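Local coordinates for protein aspartyl-tRNA synthetase 2 (PDB 1N9W) that attaches L-aspartate, activated by ATP as Asp-AMP, to tRNA(Asp) and, with similar efficiency, to tRNA(Asn), at residues A121-R133 and T398-A412. Residues are numbered along the deposited sequence; the frame is centred on the assembly and turned at random.
Sequences ARAPLKVQAALVR and TQKLLGLPNVRYARA
Pro124 sets the CB side of its ring against the 398-412 segment, with CB 3.3 Å from Tyr409 O and 3.9 Å from Leu404 CD1, while Leu402 CD1 packs at its CA. Proline suits this kinked point of the helix, since its nitrogen has no hydrogen to give to the turn before. Leu125 leaves the helix to one side of the partner, and its branched end comes nearer, its two methyls lying against the chain at 410-412: CD2 is 3.3 Å from Ala410 O and CD1 rests on Ala412, whose small side chain admits it. Val127, a compact branched residue, meets Leu402 tip to tip, CB to CD1 4.0 Å. With CG anti to the backbone N (chi1 -175°) and an extended chain beyond, Gln128 passes Thr398 at about a right angle. A water donates to both Gln128 OE1 and Ala410 O, 2.8 Å from each. An alanine in place of Gln128 would probably leave this water without one of its acceptors and open a gap beside Thr398. Leu131 CD1 lies 3.3 Å from Thr398 OG1, which is hydrogen-bonded to Ala394 O, and Leu131 CD2 meets Leu401 CD2 tip to tip. The axes of the short helical segments 121-133 and 398-402 cross at 115°; helices 227-248 and 250-255 pack against 121-133, the second subunit touches Leu125 and Gln128, and Arg411 forms a salt bridge to Glu395, a predicted ATP-binding residue near the start of helix 394-402, just after strand 387-393.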
loop_
_atom_site.group_PDB
_atom_site.type_symbol
_atom_site.label_atom_id
_atom_site.label_comp_id
_atom_site.label_asym_id
_atom_site.label_seq_id
_atom_site.Cartn_x
_atom_site.Cartn_y
_atom_site.Cartn_z
ATOM N N ALA B 121 -18.710 4.001 12.641
ATOM C CA ALA B 121 -18.634 4.298 11.218
ATOM C C ALA B 121 -17.201 4.208 10.684
ATOM O O ALA B 121 -16.984 3.771 9.551
ATOM C CB ALA B 121 -19.209 5.689 10.946
ATOM N N ARG B 122 -16.235 4.606 11.506
ATOM C CA ARG B 122 -14.814 4.604 11.118
ATOM C C ARG B 122 -14.131 3.244 11.342
ATOM O O ARG B 122 -13.156 2.914 10.668
ATOM C CB ARG B 122 -14.059 5.656 11.954
ATOM C CG ARG B 122 -13.359 5.048 13.182
ATOM C CD ARG B 122 -13.583 5.773 14.519
ATOM N NE ARG B 122 -12.875 7.030 14.638
ATOM C CZ ARG B 122 -12.449 7.552 15.791
ATOM N NH1 ARG B 122 -12.646 6.927 16.945
ATOM N NH2 ARG B 122 -11.820 8.721 15.789
ATOM N N ALA B 123 -14.647 2.475 12.300
ATOM C CA ALA B 123 -14.054 1.194 12.656
ATOM C C ALA B 123 -13.760 0.206 11.514
ATOM O O ALA B 123 -12.687 -0.395 11.472
ATOM C CB ALA B 123 -14.901 0.516 13.745
ATOM N N PRO B 124 -14.698 0.024 10.572
ATOM C CA PRO B 124 -14.439 -0.917 9.470
ATOM C C PRO B 124 -13.216 -0.524 8.624
ATOM O O PRO B 124 -12.502 -1.389 8.102
ATOM C CB PRO B 124 -15.734 -0.861 8.650
ATOM C CG PRO B 124 -16.777 -0.508 9.674
ATOM C CD PRO B 124 -16.072 0.554 10.504
ATOM N N LEU B 125 -12.978 0.776 8.487
ATOM C CA LEU B 125 -11.841 1.247 7.706
ATOM C C LEU B 125 -10.531 0.993 8.462
ATOM O O LEU B 125 -9.495 0.707 7.856
ATOM C CB LEU B 125 -11.998 2.750 7.387
ATOM C CG LEU B 125 -13.218 3.167 6.546
ATOM C CD1 LEU B 125 -13.224 4.676 6.318
ATOM C CD2 LEU B 125 -13.183 2.442 5.201
ATOM N N LYS B 126 -10.595 1.087 9.786
ATOM C CA LYS B 126 -9.438 0.859 10.642
ATOM C C LYS B 126 -9.077 -0.629 10.560
ATOM O O LYS B 126 -7.904 -1.002 10.490
ATOM C CB LYS B 126 -9.780 1.252 12.083
ATOM C CG LYS B 126 -8.657 1.091 13.099
ATOM C CD LYS B 126 -7.473 1.980 12.776
ATOM C CE LYS B 126 -6.430 1.950 13.891
ATOM N NZ LYS B 126 -5.138 2.587 13.451
ATOM N N VAL B 127 -10.102 -1.474 10.548
ATOM C CA VAL B 127 -9.892 -2.908 10.462
ATOM C C VAL B 127 -9.335 -3.256 9.083
ATOM O O VAL B 127 -8.430 -4.077 8.961
ATOM C CB VAL B 127 -11.226 -3.668 10.745
ATOM C CG1 VAL B 127 -11.066 -5.157 10.457
ATOM C CG2 VAL B 127 -11.625 -3.466 12.209
ATOM N N GLN B 128 -9.853 -2.603 8.047
ATOM C CA GLN B 128 -9.371 -2.859 6.685
ATOM C C GLN B 128 -7.881 -2.522 6.552
ATOM O O GLN B 128 -7.139 -3.240 5.888
ATOM C CB GLN B 128 -10.150 -2.033 5.675
ATOM C CG GLN B 128 -9.775 -2.344 4.234
ATOM C CD GLN B 128 -10.559 -1.512 3.254
ATOM O OE1 GLN B 128 -10.131 -0.429 2.856
ATOM N NE2 GLN B 128 -11.732 -2.003 2.872
ATOM N N ALA B 129 -7.462 -1.418 7.171
ATOM C CA ALA B 129 -6.073 -1.011 7.106
ATOM C C ALA B 129 -5.229 -2.080 7.770
ATOM O O ALA B 129 -4.109 -2.370 7.336
ATOM C CB ALA B 129 -5.865 0.337 7.798
ATOM N N ALA B 130 -5.757 -2.683 8.828
ATOM C CA ALA B 130 -5.002 -3.729 9.506
ATOM C C ALA B 130 -4.902 -4.952 8.590
ATOM O O ALA B 130 -3.811 -5.487 8.404
ATOM C CB ALA B 130 -5.675 -4.084 10.837
ATOM N N LEU B 131 -6.016 -5.373 7.986
ATOM C CA LEU B 131 -5.995 -6.538 7.076
ATOM C C LEU B 131 -4.981 -6.373 5.943
ATOM O O LEU B 131 -4.270 -7.314 5.590
ATOM C CB LEU B 131 -7.382 -6.761 6.462
ATOM C CG LEU B 131 -8.517 -7.120 7.429
ATOM C CD1 LEU B 131 -9.852 -6.949 6.735
ATOM C CD2 LEU B 131 -8.339 -8.549 7.941
ATOM N N VAL B 132 -4.925 -5.181 5.364
ATOM C CA VAL B 132 -3.996 -4.926 4.273
ATOM C C VAL B 132 -2.547 -4.952 4.771
ATOM O O VAL B 132 -1.644 -5.414 4.060
ATOM C CB VAL B 132 -4.321 -3.567 3.608
ATOM C CG1 VAL B 132 -3.280 -3.222 2.561
ATOM C CG2 VAL B 132 -5.707 -3.631 2.975
ATOM N N ARG B 133 -2.321 -4.460 5.989
ATOM C CA ARG B 133 -0.978 -4.460 6.564
ATOM C C ARG B 133 -0.527 -5.921 6.711
ATOM O O ARG B 133 0.611 -6.268 6.381
ATOM C CB ARG B 133 -0.978 -3.759 7.938
ATOM C CG ARG B 133 0.389 -3.670 8.638
ATOM C CD ARG B 133 0.224 -3.136 10.071
ATOM N NE ARG B 133 -0.471 -1.855 10.055
ATOM C CZ ARG B 133 -1.481 -1.523 10.851
ATOM N NH1 ARG B 133 -1.934 -2.375 11.763
ATOM N NH2 ARG B 133 -2.064 -0.337 10.707
ATOM N N THR B 398 -13.781 -7.483 4.457
ATOM C CA THR B 398 -14.006 -6.633 5.626
ATOM C C THR B 398 -15.475 -6.612 6.006
ATOM O O THR B 398 -15.826 -6.696 7.182
ATOM C CB THR B 398 -13.554 -5.173 5.349
ATOM O OG1 THR B 398 -12.139 -5.141 5.130
ATOM C CG2 THR B 398 -13.903 -4.267 6.518
ATOM N N GLN B 399 -16.326 -6.485 4.995
ATOM C CA GLN B 399 -17.769 -6.440 5.198
ATOM C C GLN B 399 -18.269 -7.699 5.900
ATOM O O GLN B 399 -18.884 -7.635 6.968
ATOM C CB GLN B 399 -18.478 -6.309 3.853
ATOM C CG GLN B 399 -19.974 -6.103 3.950
ATOM C CD GLN B 399 -20.730 -6.934 2.937
ATOM O OE1 GLN B 399 -20.305 -7.071 1.787
ATOM N NE2 GLN B 399 -21.861 -7.490 3.354
ATOM N N LYS B 400 -18.004 -8.845 5.290
ATOM C CA LYS B 400 -18.437 -10.110 5.849
ATOM C C LYS B 400 -17.781 -10.445 7.181
ATOM O O LYS B 400 -18.391 -11.081 8.043
ATOM C CB LYS B 400 -18.207 -11.232 4.829
ATOM C CG LYS B 400 -19.315 -11.304 3.795
ATOM C CD LYS B 400 -20.634 -11.653 4.489
ATOM C CE LYS B 400 -21.822 -11.536 3.564
ATOM N NZ LYS B 400 -23.061 -12.013 4.230
ATOM N N LEU B 401 -16.545 -9.997 7.362
ATOM C CA LEU B 401 -15.814 -10.252 8.603
ATOM C C LEU B 401 -16.448 -9.510 9.771
ATOM O O LEU B 401 -16.520 -10.030 10.883
ATOM C CB LEU B 401 -14.363 -9.791 8.458
ATOM C CG LEU B 401 -13.417 -10.053 9.633
ATOM C CD1 LEU B 401 -13.142 -11.544 9.734
ATOM C CD2 LEU B 401 -12.100 -9.304 9.422
ATOM N N LEU B 402 -16.906 -8.290 9.514
ATOM C CA LEU B 402 -17.493 -7.469 10.563
ATOM C C LEU B 402 -19.016 -7.505 10.655
ATOM O O LEU B 402 -19.606 -6.812 11.487
ATOM C CB LEU B 402 -17.019 -6.024 10.395
ATOM C CG LEU B 402 -15.497 -5.887 10.426
ATOM C CD1 LEU B 402 -15.084 -4.461 10.114
ATOM C CD2 LEU B 402 -14.988 -6.323 11.787
ATOM N N GLY B 403 -19.651 -8.305 9.802
ATOM C CA GLY B 403 -21.098 -8.415 9.818
ATOM C C GLY B 403 -21.781 -7.109 9.475
ATOM O O GLY B 403 -22.761 -6.721 10.106
ATOM N N LEU B 404 -21.270 -6.427 8.459
ATOM C CA LEU B 404 -21.836 -5.148 8.060
ATOM C C LEU B 404 -22.955 -5.310 7.034
ATOM O O LEU B 404 -22.964 -6.269 6.258
ATOM C CB LEU B 404 -20.728 -4.260 7.488
ATOM C CG LEU B 404 -19.435 -4.217 8.312
ATOM C CD1 LEU B 404 -18.339 -3.538 7.510
ATOM C CD2 LEU B 404 -19.674 -3.503 9.625
ATOM N N PRO B 405 -23.916 -4.375 7.029
ATOM C CA PRO B 405 -25.052 -4.385 6.105
ATOM C C PRO B 405 -24.620 -4.636 4.667
ATOM O O PRO B 405 -24.884 -5.699 4.108
ATOM C CB PRO B 405 -25.646 -2.996 6.286
ATOM C CG PRO B 405 -25.430 -2.747 7.742
ATOM C CD PRO B 405 -24.011 -3.235 7.961
ATOM N N ASN B 406 -23.960 -3.646 4.073
ATOM C CA ASN B 406 -23.486 -3.756 2.700
ATOM C C ASN B 406 -22.013 -3.357 2.577
ATOM O O ASN B 406 -21.406 -2.863 3.528
ATOM C CB ASN B 406 -24.340 -2.896 1.773
ATOM C CG ASN B 406 -24.345 -1.444 2.175
ATOM O OD1 ASN B 406 -23.330 -0.754 2.070
ATOM N ND2 ASN B 406 -25.491 -0.967 2.652
ATOM N N VAL B 407 -21.452 -3.571 1.393
ATOM C CA VAL B 407 -20.052 -3.281 1.122
ATOM C C VAL B 407 -19.639 -1.815 1.247
ATOM O O VAL B 407 -18.467 -1.519 1.494
ATOM C CB VAL B 407 -19.666 -3.786 -0.291
ATOM C CG1 VAL B 407 -20.252 -2.870 -1.352
ATOM C CG2 VAL B 407 -18.167 -3.877 -0.420
ATOM N N ARG B 408 -20.586 -0.899 1.081
ATOM C CA ARG B 408 -20.277 0.530 1.161
ATOM C C ARG B 408 -19.776 0.941 2.545
ATOM O O ARG B 408 -19.140 1.985 2.696
ATOM C CB ARG B 408 -21.510 1.359 0.785
ATOM C CG ARG B 408 -22.200 0.893 -0.495
ATOM C CD ARG B 408 -23.196 1.919 -1.031
ATOM N NE ARG B 408 -22.524 3.056 -1.662
ATOM C CZ ARG B 408 -23.151 4.069 -2.257
ATOM N NH1 ARG B 408 -24.478 4.094 -2.305
ATOM N NH2 ARG B 408 -22.454 5.057 -2.808
ATOM N N TYR B 409 -20.070 0.111 3.546
ATOM C CA TYR B 409 -19.661 0.359 4.927
ATOM C C TYR B 409 -18.175 0.099 5.166
ATOM O O TYR B 409 -17.661 0.375 6.249
ATOM C CB TYR B 409 -20.479 -0.509 5.890
ATOM C CG TYR B 409 -21.875 0.005 6.159
ATOM C CD1 TYR B 409 -22.772 0.225 5.114
ATOM C CD2 TYR B 409 -22.295 0.291 7.459
ATOM C CE1 TYR B 409 -24.050 0.721 5.353
ATOM C CE2 TYR B 409 -23.573 0.789 7.711
ATOM C CZ TYR B 409 -24.445 1.003 6.652
ATOM O OH TYR B 409 -25.705 1.511 6.877
ATOM N N ALA B 410 -17.491 -0.438 4.161
ATOM C CA ALA B 410 -16.066 -0.734 4.273
ATOM C C ALA B 410 -15.284 0.167 3.331
ATOM O O ALA B 410 -14.083 -0.009 3.133
ATOM C CB ALA B 410 -15.812 -2.192 3.927
ATOM N N ARG B 411 -15.986 1.137 2.759
ATOM C CA ARG B 411 -15.409 2.083 1.813
ATOM C C ARG B 411 -15.523 3.481 2.439
ATOM O O ARG B 411 -16.570 3.832 2.989
ATOM C CB ARG B 411 -16.205 2.001 0.504
ATOM C CG ARG B 411 -15.616 2.723 -0.693
ATOM C CD ARG B 411 -14.415 1.989 -1.265
ATOM N NE ARG B 411 -13.985 2.567 -2.541
ATOM C CZ ARG B 411 -12.914 2.173 -3.225
ATOM N NH1 ARG B 411 -12.146 1.194 -2.765
ATOM N NH2 ARG B 411 -12.610 2.759 -4.375
ATOM N N ALA B 412 -14.447 4.265 2.368
ATOM C CA ALA B 412 -14.444 5.610 2.940
ATOM C C ALA B 412 -15.449 6.521 2.242
ATOM O O ALA B 412 -16.313 7.122 2.882
ATOM C CB ALA B 412 -13.046 6.219 2.855
HETATM O O HOH W 1 -12.157 0.620 1.169
#